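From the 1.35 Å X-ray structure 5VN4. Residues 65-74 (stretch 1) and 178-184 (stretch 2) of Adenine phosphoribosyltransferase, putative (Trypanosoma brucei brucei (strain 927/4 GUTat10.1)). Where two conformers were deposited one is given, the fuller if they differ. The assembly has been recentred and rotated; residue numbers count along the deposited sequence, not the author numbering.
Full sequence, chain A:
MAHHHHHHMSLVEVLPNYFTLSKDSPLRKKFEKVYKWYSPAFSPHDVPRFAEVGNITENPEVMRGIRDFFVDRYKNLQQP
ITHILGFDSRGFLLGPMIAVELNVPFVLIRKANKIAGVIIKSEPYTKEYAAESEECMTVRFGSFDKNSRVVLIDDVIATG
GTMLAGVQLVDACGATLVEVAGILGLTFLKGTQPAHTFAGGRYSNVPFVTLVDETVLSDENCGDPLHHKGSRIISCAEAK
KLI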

ATOM      1  N   GLY A  65      13.704  -9.381  -3.889  1.00 12.36           N
ATOM      2  CA  GLY A  65      14.995  -8.926  -3.398  1.00 13.03           C
ATOM      3  C   GLY A  65      14.861  -7.876  -2.309  1.00 12.57           C
ATOM      4  O   GLY A  65      15.603  -7.898  -1.321  1.00 13.29           O
ATOM      5  N   ILE A  66      13.903  -6.954  -2.466  1.00 11.49           N
ATOM      6  CA  ILE A  66      13.620  -5.966  -1.424  1.00 11.43           C
ATOM      7  C   ILE A  66      13.181  -6.663  -0.145  1.00 12.16           C
ATOM      8  O   ILE A  66      13.693  -6.388   0.950  1.00 13.12           O
ATOM      9  CB  ILE A  66      12.542  -4.974  -1.907  1.00 11.55           C
ATOM     10  CG1 ILE A  66      13.020  -4.152  -3.102  1.00 11.39           C
ATOM     11  CG2 ILE A  66      12.086  -4.064  -0.757  1.00 13.10           C
ATOM     12  CD1 ILE A  66      11.870  -3.502  -3.846  1.00 11.04           C
ATOM     13  N   ARG A  67      12.179  -7.538  -0.262  1.00 12.45           N
ATOM     14  CA  ARG A  67      11.681  -8.278   0.889  1.00 13.28           C
ATOM     15  C   ARG A  67      12.814  -9.030   1.575  1.00 13.65           C
ATOM     16  O   ARG A  67      13.001  -8.926   2.795  1.00 14.98           O
ATOM     17  CB  ARG A  67      10.598  -9.251   0.415  1.00 14.42           C
ATOM     18  CG  ARG A  67       9.801  -9.935   1.517  1.00 16.60           C
ATOM     19  CD  ARG A  67      10.351 -11.298   1.944  1.00 21.12           C
ATOM     20  NE  ARG A  67      10.758 -12.178   0.847  1.00 22.02           N
ATOM     21  CZ  ARG A  67       9.969 -13.048   0.216  1.00 23.57           C
ATOM     22  NH1 ARG A  67       8.682 -13.159   0.525  1.00 22.61           N
ATOM     23  NH2 ARG A  67      10.479 -13.807  -0.744  1.00 25.21           N
ATOM     24  N   ASP A  68      13.587  -9.789   0.797  1.00 13.77           N
ATOM     25  CA  ASP A  68      14.635 -10.623   1.378  1.00 15.44           C
ATOM     26  C   ASP A  68      15.694  -9.775   2.062  1.00 14.66           C
ATOM     27  O   ASP A  68      16.188 -10.136   3.135  1.00 15.76           O
ATOM     28  CB  ASP A  68      15.278 -11.492   0.296  1.00 17.70           C
ATOM     29  CG  ASP A  68      14.370 -12.608  -0.195  1.00 20.54           C
ATOM     30  OD1 ASP A  68      13.327 -12.872   0.436  1.00 21.69           O
ATOM     31  OD2 ASP A  68      14.709 -13.225  -1.228  1.00 23.10           O
ATOM     32  N   PHE A  69      16.059  -8.644   1.451  1.00 14.06           N
ATOM     33  CA  PHE A  69      17.071  -7.781   2.054  1.00 13.94           C
ATOM     34  C   PHE A  69      16.649  -7.325   3.444  1.00 14.15           C
ATOM     35  O   PHE A  69      17.403  -7.469   4.417  1.00 14.66           O
ATOM     36  CB  PHE A  69      17.354  -6.565   1.168  1.00 14.03           C
ATOM     37  CG  PHE A  69      18.384  -5.650   1.761  1.00 13.45           C
ATOM     38  CD1 PHE A  69      19.733  -5.870   1.528  1.00 14.86           C
ATOM     39  CD2 PHE A  69      18.016  -4.615   2.607  1.00 13.19           C
ATOM     40  CE1 PHE A  69      20.700  -5.064   2.108  1.00 14.75           C
ATOM     41  CE2 PHE A  69      18.976  -3.808   3.192  1.00 13.39           C
ATOM     42  CZ  PHE A  69      20.321  -4.029   2.936  1.00 13.99           C
ATOM     43  N   PHE A  70      15.440  -6.769   3.559  1.00 13.58           N
ATOM     44  CA  PHE A  70      15.031  -6.197   4.840  1.00 13.78           C
ATOM     45  C   PHE A  70      14.653  -7.256   5.870  1.00 14.64           C
ATOM     46  O   PHE A  70      14.929  -7.077   7.062  1.00 15.27           O
ATOM     47  CB  PHE A  70      13.931  -5.157   4.634  1.00 13.39           C
ATOM     48  CG  PHE A  70      14.434  -3.865   4.064  1.00 12.75           C
ATOM     49  CD1 PHE A  70      15.222  -3.025   4.838  1.00 13.45           C
ATOM     50  CD2 PHE A  70      14.133  -3.493   2.763  1.00 13.08           C
ATOM     51  CE1 PHE A  70      15.693  -1.833   4.341  1.00 13.29           C
ATOM     52  CE2 PHE A  70      14.610  -2.301   2.252  1.00 13.25           C
ATOM     53  CZ  PHE A  70      15.387  -1.465   3.045  1.00 12.31           C
ATOM     54  N   VAL A  71      14.049  -8.366   5.446  1.00 15.39           N
ATOM     55  CA  VAL A  71      13.782  -9.450   6.386  1.00 16.51           C
ATOM     56  C   VAL A  71      15.085  -9.975   6.972  1.00 17.88           C
ATOM     57  O   VAL A  71      15.225 -10.108   8.193  1.00 18.62           O
ATOM     58  CB  VAL A  71      12.950 -10.559   5.720  1.00 16.96           C
ATOM     59  CG1 VAL A  71      12.894 -11.790   6.627  1.00 18.25           C
ATOM     60  CG2 VAL A  71      11.548 -10.049   5.418  1.00 17.62           C
ATOM     61  N   ASP A  72      16.074 -10.247   6.111  1.00 18.51           N
ATOM     62  CA  ASP A  72      17.356 -10.746   6.603  0.59 19.95           C
ATOM     63  C   ASP A  72      18.034  -9.730   7.510  1.00 19.27           C
ATOM     64  O   ASP A  72      18.621 -10.098   8.534  1.00 20.73           O
ATOM     65  CB  ASP A  72      18.279 -11.118   5.443  0.59 21.87           C
ATOM     66  CG  ASP A  72      19.722 -11.337   5.888  0.59 23.82           C
ATOM     67  OD1 ASP A  72      20.502 -10.358   5.934  0.59 23.89           O
ATOM     68  OD2 ASP A  72      20.073 -12.493   6.211  0.59 24.95           O
ATOM     69  N   ARG A  73      17.968  -8.448   7.144  1.00 18.47           N
ATOM     70  CA  ARG A  73      18.625  -7.407   7.924  1.00 17.87           C
ATOM     71  C   ARG A  73      18.057  -7.343   9.333  1.00 18.66           C
ATOM     72  O   ARG A  73      18.804  -7.300  10.319  1.00 20.21           O
ATOM     73  CB  ARG A  73      18.453  -6.065   7.211  1.00 17.17           C
ATOM     74  CG  ARG A  73      19.093  -4.895   7.919  1.00 16.19           C
ATOM     75  CD  ARG A  73      19.100  -3.689   6.993  1.00 16.54           C
ATOM     76  NE  ARG A  73      19.676  -2.525   7.656  1.00 16.04           N
ATOM     77  CZ  ARG A  73      20.981  -2.292   7.752  1.00 16.03           C
ATOM     78  NH1 ARG A  73      21.853  -3.135   7.210  1.00 17.43           N
ATOM     79  NH2 ARG A  73      21.410  -1.207   8.382  1.00 16.68           N
ATOM     80  N   TYR A  74      16.729  -7.335   9.446  1.00 18.92           N
ATOM     81  CA  TYR A  74      16.111  -7.173  10.752  1.00 19.86           C
ATOM     82  C   TYR A  74      16.044  -8.477  11.537  1.00 22.43           C
ATOM     83  O   TYR A  74      15.981  -8.432  12.768  1.00 23.49           O
ATOM     84  CB  TYR A  74      14.743  -6.499  10.612  1.00 19.04           C
ATOM     85  CG  TYR A  74      14.834  -5.156   9.909  1.00 16.54           C
ATOM     86  CD1 TYR A  74      15.898  -4.287  10.160  1.00 16.95           C
ATOM     87  CD2 TYR A  74      13.877  -4.763   8.980  1.00 16.49           C
ATOM     88  CE1 TYR A  74      15.997  -3.065   9.512  1.00 16.40           C
ATOM     89  CE2 TYR A  74      13.967  -3.546   8.322  1.00 15.43           C
ATOM     90  CZ  TYR A  74      15.028  -2.696   8.594  1.00 14.92           C
ATOM     91  OH  TYR A  74      15.111  -1.486   7.942  1.00 16.33           O
TER
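Stretch 2 178-184: VEVAGIL

How does the second stretch run relative to the first? Residues 65-74 form a continuous helix, with backbone hydrogen bonds such as Phe70 N to Ile66 O at 3.2 Å and Tyr74 N to Phe70 O at 3.0 Å. Glu179, Val180 and Ala181 are extended within a strand that begins earlier in the chain, and the chain turns a corner at Ile183. Helix and strand are nearly antiparallel, at 167° between their N-to-C directions, and their axes approach to 11.0 Å.

Which residues come into register? The CA of Ile66 lies 7.7 Å from the CA of Ile183, the CA of Phe70 8.5 Å from the CA of Ala181, and the CA of Tyr74 9.8 Å from the CA of Glu179. The spacing is regular: each step of four residues, about one helical turn, matches two residues of the second stretch, and in the strand the alternation brings Glu179 and Ala181 toward the helix and turns Val180 away.

What fills the apolar part of the contact? Ile66 CD1 meets Ile183 CG2 at 3.8 Å. One turn on, Phe70 (chi1 m) places CE1 3.6 Å from Ala181 CB. Gly182 O lies at the edge of the ring, 3.8 Å from Phe70 CZ.

How is the charge of Glu179 met among these buried side chains? Arg73, extended with chi1 to chi3 all t, forms a two-pronged salt bridge: its NE donates to OE2 of Glu179 at 2.8 Å, and its NH2 to OE1 of Glu179, also at 2.8 Å. The Tyr74 CA-to-CB bond points sideways, yet its ring carries the hydroxyl inward, and OH of Tyr74 donates to OE2 of Glu179 at 2.7 Å. OE2 thus accepts from two neighbouring helix residues, and both carboxylate oxygens are engaged.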

ATOM      1  N   VAL A 178      14.603   2.557  15.231  1.00 14.94           N
ATOM      2  CA  VAL A 178      15.780   1.751  14.926  1.00 15.48           C
ATOM      3  C   VAL A 178      16.408   2.170  13.605  1.00 15.25           C
ATOM      4  O   VAL A 178      17.632   2.309  13.502  1.00 16.87           O
ATOM      5  CB  VAL A 178      15.395   0.261  14.937  1.00 16.68           C
ATOM      6  CG1 VAL A 178      16.583  -0.612  14.547  1.00 18.28           C
ATOM      7  CG2 VAL A 178      14.860  -0.134  16.304  1.00 17.84           C
ATOM      8  N   GLU A 179      15.591   2.367  12.574  1.00 13.56           N
ATOM      9  CA  GLU A 179      16.110   2.600  11.240  1.00 13.12           C
ATOM     10  C   GLU A 179      15.000   3.203  10.404  1.00 11.79           C
ATOM     11  O   GLU A 179      13.810   2.989  10.667  1.00 12.61           O
ATOM     12  CB  GLU A 179      16.565   1.273  10.619  1.00 13.84           C
ATOM     13  CG  GLU A 179      17.241   1.371   9.284  1.00 16.12           C
ATOM     14  CD  GLU A 179      18.079   0.148   8.995  1.00 17.41           C
ATOM     15  OE1 GLU A 179      19.149   0.004   9.622  1.00 18.66           O
ATOM     16  OE2 GLU A 179      17.671  -0.663   8.143  1.00 17.79           O
ATOM     17  N   VAL A 180      15.419   3.950   9.389  1.00 11.34           N
ATOM     18  CA  VAL A 180      14.565   4.464   8.331  1.00 11.14           C
ATOM     19  C   VAL A 180      14.935   3.710   7.061  1.00 11.54           C
ATOM     20  O   VAL A 180      16.122   3.610   6.725  1.00 12.64           O
ATOM     21  CB  VAL A 180      14.814   5.975   8.173  1.00 12.99           C
ATOM     22  CG1 VAL A 180      14.383   6.477   6.812  1.00 13.84           C
ATOM     23  CG2 VAL A 180      14.134   6.743   9.310  1.00 13.42           C
ATOM     24  N   ALA A 181      13.932   3.158   6.373  1.00 11.05           N
ATOM     25  CA  ALA A 181      14.148   2.273   5.230  1.00 11.33           C
ATOM     26  C   ALA A 181      13.418   2.782   3.993  1.00 10.69           C
ATOM     27  O   ALA A 181      12.287   3.268   4.078  1.00 10.92           O
ATOM     28  CB  ALA A 181      13.650   0.852   5.526  1.00 11.76           C
ATOM     29  N   GLY A 182      14.057   2.625   2.833  1.00 10.72           N
ATOM     30  CA  GLY A 182      13.412   2.921   1.567  1.00 10.68           C
ATOM     31  C   GLY A 182      14.087   2.174   0.436  1.00  9.60           C
ATOM     32  O   GLY A 182      15.087   1.480   0.630  1.00 10.48           O
ATOM     33  N   ILE A 183      13.540   2.336  -0.771  1.00  9.62           N
ATOM     34  CA  ILE A 183      14.180   1.745  -1.941  1.00  9.61           C
ATOM     35  C   ILE A 183      14.953   2.742  -2.800  1.00  9.74           C
ATOM     36  O   ILE A 183      15.823   2.317  -3.576  1.00 10.76           O
ATOM     37  CB  ILE A 183      13.234   0.868  -2.794  1.00 11.23           C
ATOM     38  CG1 ILE A 183      12.055   1.681  -3.352  1.00 11.12           C
ATOM     39  CG2 ILE A 183      12.775  -0.336  -1.978  1.00 12.37           C
ATOM     40  CD1 ILE A 183      11.222   0.907  -4.370  1.00 11.82           C
ATOM     41  N   LEU A 184      14.688   4.046  -2.665  1.00  9.87           N
ATOM     42  CA  LEU A 184      15.361   5.062  -3.471  1.00  9.47           C
ATOM     43  C   LEU A 184      15.629   6.280  -2.602  1.00  9.99           C
ATOM     44  O   LEU A 184      14.693   6.891  -2.080  1.00 10.39           O
ATOM     45  CB  LEU A 184      14.501   5.450  -4.679  1.00 10.62           C
ATOM     46  CG  LEU A 184      15.049   6.589  -5.536  1.00 10.80           C
ATOM     47  CD1 LEU A 184      16.388   6.231  -6.156  1.00 12.04           C
ATOM     48  CD2 LEU A 184      14.052   6.941  -6.605  1.00 13.16           C
TER